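Local coordinates for protein urea carboxylase (Thermus thermophilus, PDB 3OEP) that is of unknown function but resembles the KipI and KipA proteins, with cyclophilin-like domains, and is probably not the allophanate hydrolase it was once annotated as, at residues A292-E306 and K319-Y333. Sequence-based numbering, arbitrary orientation. Where two conformers were deposited one is given.
Sequences AFAGYGFVALLEGEE and KTLRFRPRGPGVRGY
Strands 298-302 and 320-325 run antiparallel, their axes 4.5 Å apart at closest approach, with 149° between their N-to-C directions. Strands 292-295 and 331-333 pair antiparallel in a second sheet, so both segments pass between the two antiparallel sheets of a beta sandwich. Val299 with Arg324 and Leu301 with Arg322 are hydrogen-bonded antiparallel pairs, two backbone hydrogen bonds each. Ala294 and Tyr333 form such a pair in the second sheet. Where the chains turn between sheets, Tyr296 N donates a hydrogen bond to Arg331 O at 3.0 Å, and a water joins Gly297 O to Gly329 O.

Between the sheets, Phe293 CD2 lies 4.0 Å from Phe323 CE1, with the ring planes oblique at 52°. Phe323 also packs on Ala300 CB, and its CB touches Phe298 CD1.

Val299, Leu301, Arg322 and Arg324 share one face of the sheet. Leu301 CD2 sits over the centre of the Arg324 guanidinium, and Val299 CG2 over that of Arg326. Both these arginine chains leave CA extended, then kink about CG-CD, turning their guanidinium groups to a salt-bridge network with Glu306. Arg326 NH1 holds Glu306 OE1 and NH2 holds OE2, from the syn side and out of the carboxylate plane, the two planes 59° apart. A glutamine in place of Glu306 would probably leave the two arginine charges without a shared counter-charge. Glu306 OE2 also accepts from Arg324 NH1, at its anti lone pair, 2.7 Å away.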
loop_
_atom_site.group_PDB
_atom_site.type_symbol
_atom_site.label_atom_id
_atom_site.label_comp_id
_atom_site.label_asym_id
_atom_site.label_seq_id
_atom_site.Cartn_x
_atom_site.Cartn_y
_atom_site.Cartn_z
ATOM N N ALA A 292 23.313 12.762 -3.219
ATOM C CA ALA A 292 22.656 13.370 -4.368
ATOM C C ALA A 292 21.206 13.663 -4.043
ATOM O O ALA A 292 20.544 12.880 -3.360
ATOM C CB ALA A 292 22.741 12.468 -5.587
ATOM N N PHE A 293 20.739 14.800 -4.548
ATOM C CA PHE A 293 19.387 15.269 -4.360
ATOM C C PHE A 293 18.686 15.254 -5.714
ATOM O O PHE A 293 19.236 15.718 -6.712
ATOM C CB PHE A 293 19.413 16.679 -3.762
ATOM C CG PHE A 293 18.076 17.354 -3.743
ATOM C CD1 PHE A 293 17.922 18.628 -4.278
ATOM C CD2 PHE A 293 16.967 16.714 -3.209
ATOM C CE1 PHE A 293 16.687 19.254 -4.270
ATOM C CE2 PHE A 293 15.725 17.337 -3.200
ATOM C CZ PHE A 293 15.589 18.607 -3.736
ATOM N N ALA A 294 17.494 14.661 -5.758
ATOM C CA ALA A 294 16.699 14.617 -6.980
ATOM C C ALA A 294 15.223 14.725 -6.622
ATOM O O ALA A 294 14.855 14.648 -5.449
ATOM C CB ALA A 294 16.975 13.338 -7.771
ATOM N N GLY A 295 14.386 14.906 -7.637
ATOM C CA GLY A 295 12.966 15.151 -7.420
ATOM C C GLY A 295 12.643 16.625 -7.517
ATOM O O GLY A 295 13.360 17.389 -8.174
ATOM N N TYR A 296 11.554 17.026 -6.870
ATOM C CA TYR A 296 10.995 18.358 -7.054
ATOM C C TYR A 296 10.477 18.921 -5.742
ATOM O O TYR A 296 10.389 18.214 -4.748
ATOM C CB TYR A 296 9.855 18.314 -8.081
ATOM C CG TYR A 296 10.256 17.662 -9.383
ATOM C CD1 TYR A 296 10.766 18.412 -10.434
ATOM C CD2 TYR A 296 10.137 16.284 -9.559
ATOM C CE1 TYR A 296 11.151 17.810 -11.621
ATOM C CE2 TYR A 296 10.518 15.677 -10.736
ATOM C CZ TYR A 296 11.021 16.441 -11.766
ATOM O OH TYR A 296 11.398 15.827 -12.933
ATOM N N GLY A 297 10.159 20.213 -5.747
ATOM C CA GLY A 297 9.543 20.850 -4.594
ATOM C C GLY A 297 10.496 21.513 -3.621
ATOM O O GLY A 297 10.049 22.175 -2.685
ATOM N N PHE A 298 11.803 21.349 -3.833
ATOM C CA PHE A 298 12.818 21.914 -2.934
ATOM C C PHE A 298 14.110 22.241 -3.665
ATOM O O PHE A 298 14.367 21.738 -4.753
ATOM C CB PHE A 298 13.215 20.925 -1.836
ATOM C CG PHE A 298 12.067 20.320 -1.095
ATOM C CD1 PHE A 298 11.630 20.872 0.099
ATOM C CD2 PHE A 298 11.455 19.164 -1.565
ATOM C CE1 PHE A 298 10.580 20.302 0.801
ATOM C CE2 PHE A 298 10.404 18.588 -0.870
ATOM C CZ PHE A 298 9.966 19.155 0.318
ATOM N N VAL A 299 14.922 23.079 -3.033
ATOM C CA VAL A 299 16.347 23.157 -3.331
ATOM C C VAL A 299 17.062 22.798 -2.040
ATOM O O VAL A 299 16.620 23.179 -0.954
ATOM C CB VAL A 299 16.798 24.555 -3.830
ATOM C CG1 VAL A 299 16.194 24.849 -5.204
ATOM C CG2 VAL A 299 16.442 25.641 -2.829
ATOM N N ALA A 300 18.132 22.020 -2.148
ATOM C CA ALA A 300 18.907 21.643 -0.983
ATOM C C ALA A 300 19.785 22.821 -0.578
ATOM O O ALA A 300 20.224 23.604 -1.427
ATOM C CB ALA A 300 19.748 20.398 -1.269
ATOM N N LEU A 301 20.017 22.941 0.728
ATOM C CA LEU A 301 20.805 24.034 1.294
ATOM C C LEU A 301 21.938 23.449 2.114
ATOM O O LEU A 301 21.698 22.723 3.080
ATOM C CB LEU A 301 19.953 24.924 2.201
ATOM C CG LEU A 301 18.834 25.749 1.577
ATOM C CD1 LEU A 301 18.132 26.556 2.661
ATOM C CD2 LEU A 301 19.375 26.660 0.501
ATOM N N LEU A 302 23.176 23.766 1.733
ATOM C CA LEU A 302 24.344 23.248 2.433
ATOM C C LEU A 302 25.424 24.319 2.467
ATOM O O LEU A 302 25.832 24.817 1.419
ATOM C CB LEU A 302 24.871 21.995 1.730
ATOM C CG LEU A 302 26.102 21.332 2.354
ATOM C CD1 LEU A 302 25.777 20.823 3.747
ATOM C CD2 LEU A 302 26.617 20.202 1.464
ATOM N N GLU A 303 25.870 24.666 3.675
ATOM C CA GLU A 303 26.939 25.657 3.874
ATOM C C GLU A 303 26.663 26.970 3.132
ATOM O O GLU A 303 27.570 27.571 2.548
ATOM C CB GLU A 303 28.293 25.070 3.457
ATOM C CG GLU A 303 28.720 23.853 4.274
ATOM C CD GLU A 303 30.074 23.318 3.860
ATOM O OE1 GLU A 303 30.133 22.505 2.913
ATOM O OE2 GLU A 303 31.081 23.705 4.489
ATOM N N GLY A 304 25.403 27.395 3.153
ATOM C CA GLY A 304 24.988 28.649 2.530
ATOM C C GLY A 304 24.638 28.579 1.051
ATOM O O GLY A 304 24.053 29.527 0.517
ATOM N N GLU A 305 24.988 27.472 0.388
ATOM C CA GLU A 305 24.777 27.320 -1.053
ATOM C C GLU A 305 23.477 26.577 -1.336
ATOM O O GLU A 305 23.128 25.650 -0.614
ATOM C CB GLU A 305 25.933 26.536 -1.688
ATOM C CG GLU A 305 27.329 27.087 -1.416
ATOM C CD GLU A 305 27.606 28.426 -2.084
ATOM O OE1 GLU A 305 28.598 29.073 -1.692
ATOM O OE2 GLU A 305 26.852 28.833 -2.994
ATOM N N GLU A 306 22.769 26.991 -2.386
ATOM C CA GLU A 306 21.606 26.254 -2.876
ATOM C C GLU A 306 22.060 25.193 -3.872
ATOM O O GLU A 306 22.894 25.468 -4.741
ATOM C CB GLU A 306 20.593 27.192 -3.546
ATOM C CG GLU A 306 19.728 27.965 -2.566
ATOM C CD GLU A 306 18.616 28.752 -3.239
ATOM O OE1 GLU A 306 18.551 28.765 -4.487
ATOM O OE2 GLU A 306 17.800 29.356 -2.515
ATOM N N LYS A 319 28.415 19.108 8.956
ATOM C CA LYS A 319 27.666 20.144 8.251
ATOM C C LYS A 319 26.212 19.733 8.090
ATOM O O LYS A 319 25.906 18.557 7.868
ATOM C CB LYS A 319 28.288 20.444 6.886
ATOM C CG LYS A 319 29.768 20.851 6.945
ATOM C CD LYS A 319 30.013 22.048 7.847
ATOM C CE LYS A 319 31.473 22.507 7.783
ATOM N NZ LYS A 319 31.690 23.781 8.521
ATOM N N THR A 320 25.323 20.721 8.190
ATOM C CA THR A 320 23.888 20.483 8.194
ATOM C C THR A 320 23.271 20.771 6.834
ATOM O O THR A 320 23.522 21.814 6.221
ATOM C CB THR A 320 23.210 21.309 9.293
ATOM O OG1 THR A 320 23.767 20.924 10.559
ATOM C CG2 THR A 320 21.688 21.085 9.305
ATOM N N LEU A 321 22.473 19.812 6.379
ATOM C CA LEU A 321 21.776 19.859 5.105
ATOM C C LEU A 321 20.294 20.132 5.369
ATOM O O LEU A 321 19.670 19.463 6.203
ATOM C CB LEU A 321 21.942 18.514 4.401
ATOM C CG LEU A 321 21.293 18.337 3.030
ATOM C CD1 LEU A 321 21.889 19.295 2.008
ATOM C CD2 LEU A 321 21.459 16.870 2.598
ATOM N N ARG A 322 19.737 21.107 4.658
ATOM C CA ARG A 322 18.324 21.464 4.789
ATOM C C ARG A 322 17.700 21.493 3.406
ATOM O O ARG A 322 18.410 21.439 2.394
ATOM C CB ARG A 322 18.178 22.836 5.448
ATOM C CG ARG A 322 18.693 22.911 6.879
ATOM C CD ARG A 322 18.670 24.340 7.409
ATOM N NE ARG A 322 19.108 24.410 8.806
ATOM C CZ ARG A 322 20.372 24.513 9.215
ATOM N NH1 ARG A 322 21.381 24.566 8.347
ATOM N NH2 ARG A 322 20.632 24.568 10.518
ATOM N N PHE A 323 16.376 21.584 3.364
ATOM C CA PHE A 323 15.654 21.599 2.096
ATOM C C PHE A 323 14.669 22.748 2.097
ATOM O O PHE A 323 13.714 22.758 2.871
ATOM C CB PHE A 323 14.965 20.263 1.863
ATOM C CG PHE A 323 15.927 19.114 1.802
ATOM C CD1 PHE A 323 16.591 18.814 0.625
ATOM C CD2 PHE A 323 16.219 18.379 2.944
ATOM C CE1 PHE A 323 17.508 17.769 0.571
ATOM C CE2 PHE A 323 17.132 17.329 2.897
ATOM C CZ PHE A 323 17.776 17.029 1.709
ATOM N N ARG A 324 14.943 23.732 1.251
ATOM C CA ARG A 324 14.119 24.922 1.139
ATOM C C ARG A 324 12.988 24.668 0.148
ATOM O O ARG A 324 13.249 24.403 -1.016
ATOM C CB ARG A 324 14.984 26.087 0.657
ATOM C CG ARG A 324 14.248 27.402 0.480
ATOM C CD ARG A 324 15.241 28.513 0.146
ATOM N NE ARG A 324 16.097 28.836 1.287
ATOM C CZ ARG A 324 17.237 29.530 1.223
ATOM N NH1 ARG A 324 17.701 29.985 0.064
ATOM N NH2 ARG A 324 17.923 29.767 2.336
ATOM N N PRO A 325 11.724 24.753 0.596
ATOM C CA PRO A 325 10.638 24.526 -0.356
ATOM C C PRO A 325 10.691 25.499 -1.534
ATOM O O PRO A 325 10.959 26.684 -1.346
ATOM C CB PRO A 325 9.381 24.742 0.490
ATOM C CG PRO A 325 9.818 24.430 1.880
ATOM C CD PRO A 325 11.221 24.922 1.971
ATOM N N ARG A 326 10.459 24.996 -2.742
ATOM C CA ARG A 326 10.510 25.840 -3.930
ATOM C C ARG A 326 9.791 25.223 -5.109
ATOM O O ARG A 326 9.913 24.023 -5.370
ATOM C CB ARG A 326 11.955 26.117 -4.344
ATOM C CG ARG A 326 12.067 26.911 -5.651
ATOM C CD ARG A 326 13.422 27.542 -5.820
ATOM N NE ARG A 326 13.763 28.403 -4.690
ATOM C CZ ARG A 326 14.970 28.917 -4.473
ATOM N NH1 ARG A 326 15.969 28.678 -5.319
ATOM N NH2 ARG A 326 15.179 29.679 -3.404
ATOM N N GLY A 327 9.059 26.074 -5.824
ATOM C CA GLY A 327 8.517 25.735 -7.127
ATOM C C GLY A 327 7.411 24.714 -7.061
ATOM O O GLY A 327 6.884 24.430 -5.979
ATOM N N PRO A 328 7.047 24.158 -8.229
ATOM C CA PRO A 328 6.087 23.080 -8.249
ATOM C C PRO A 328 6.734 21.790 -7.773
ATOM O O PRO A 328 7.966 21.638 -7.802
ATOM C CB PRO A 328 5.700 22.983 -9.726
ATOM C CG PRO A 328 6.913 23.405 -10.449
ATOM C CD PRO A 328 7.573 24.447 -9.577
ATOM N N GLY A 329 5.895 20.871 -7.336
ATOM C CA GLY A 329 6.360 19.602 -6.839
ATOM C C GLY A 329 6.360 19.622 -5.334
ATOM O O GLY A 329 6.261 20.676 -4.698
ATOM N N VAL A 330 6.445 18.433 -4.764
ATOM C CA VAL A 330 6.379 18.276 -3.330
ATOM C C VAL A 330 7.302 17.208 -2.786
ATOM O O VAL A 330 7.460 17.136 -1.582
ATOM C CB VAL A 330 4.954 17.919 -2.861
ATOM C CG1 VAL A 330 3.998 19.050 -3.171
ATOM C CG2 VAL A 330 4.489 16.613 -3.489
ATOM N N ARG A 331 7.919 16.402 -3.653
ATOM C CA ARG A 331 8.587 15.178 -3.206
ATOM C C ARG A 331 10.037 15.112 -3.669
ATOM O O ARG A 331 10.326 15.130 -4.861
ATOM C CB ARG A 331 7.813 13.964 -3.704
ATOM C CG ARG A 331 8.172 12.645 -3.046
ATOM C CD ARG A 331 7.114 11.582 -3.372
ATOM N NE ARG A 331 5.775 12.076 -3.039
ATOM C CZ ARG A 331 5.158 11.937 -1.868
ATOM N NH1 ARG A 331 5.693 11.233 -0.881
ATOM N NH2 ARG A 331 3.959 12.479 -1.703
ATOM N N GLY A 332 10.937 15.029 -2.698
ATOM C CA GLY A 332 12.370 14.973 -2.958
ATOM C C GLY A 332 12.980 13.662 -2.505
ATOM O O GLY A 332 12.387 12.929 -1.694
ATOM N N TYR A 333 14.168 13.376 -3.042
ATOM C CA TYR A 333 14.939 12.176 -2.736
ATOM C C TYR A 333 16.381 12.526 -2.409
ATOM O O TYR A 333 16.999 13.343 -3.091
ATOM C CB TYR A 333 14.914 11.197 -3.919
ATOM C CG TYR A 333 13.523 10.707 -4.149
ATOM C CD1 TYR A 333 12.656 11.400 -4.981
ATOM C CD2 TYR A 333 13.039 9.604 -3.449
ATOM C CE1 TYR A 333 11.344 10.982 -5.146
ATOM C CE2 TYR A 333 11.732 9.179 -3.606
ATOM C CZ TYR A 333 10.891 9.866 -4.451
ATOM O OH TYR A 333 9.590 9.444 -4.593
HETATM O O HOH W 1 7.341 22.272 -2.380
HETATM O O HOH W 2 21.761 24.141 5.641
HETATM O O HOH W 3 25.376 23.678 6.174
#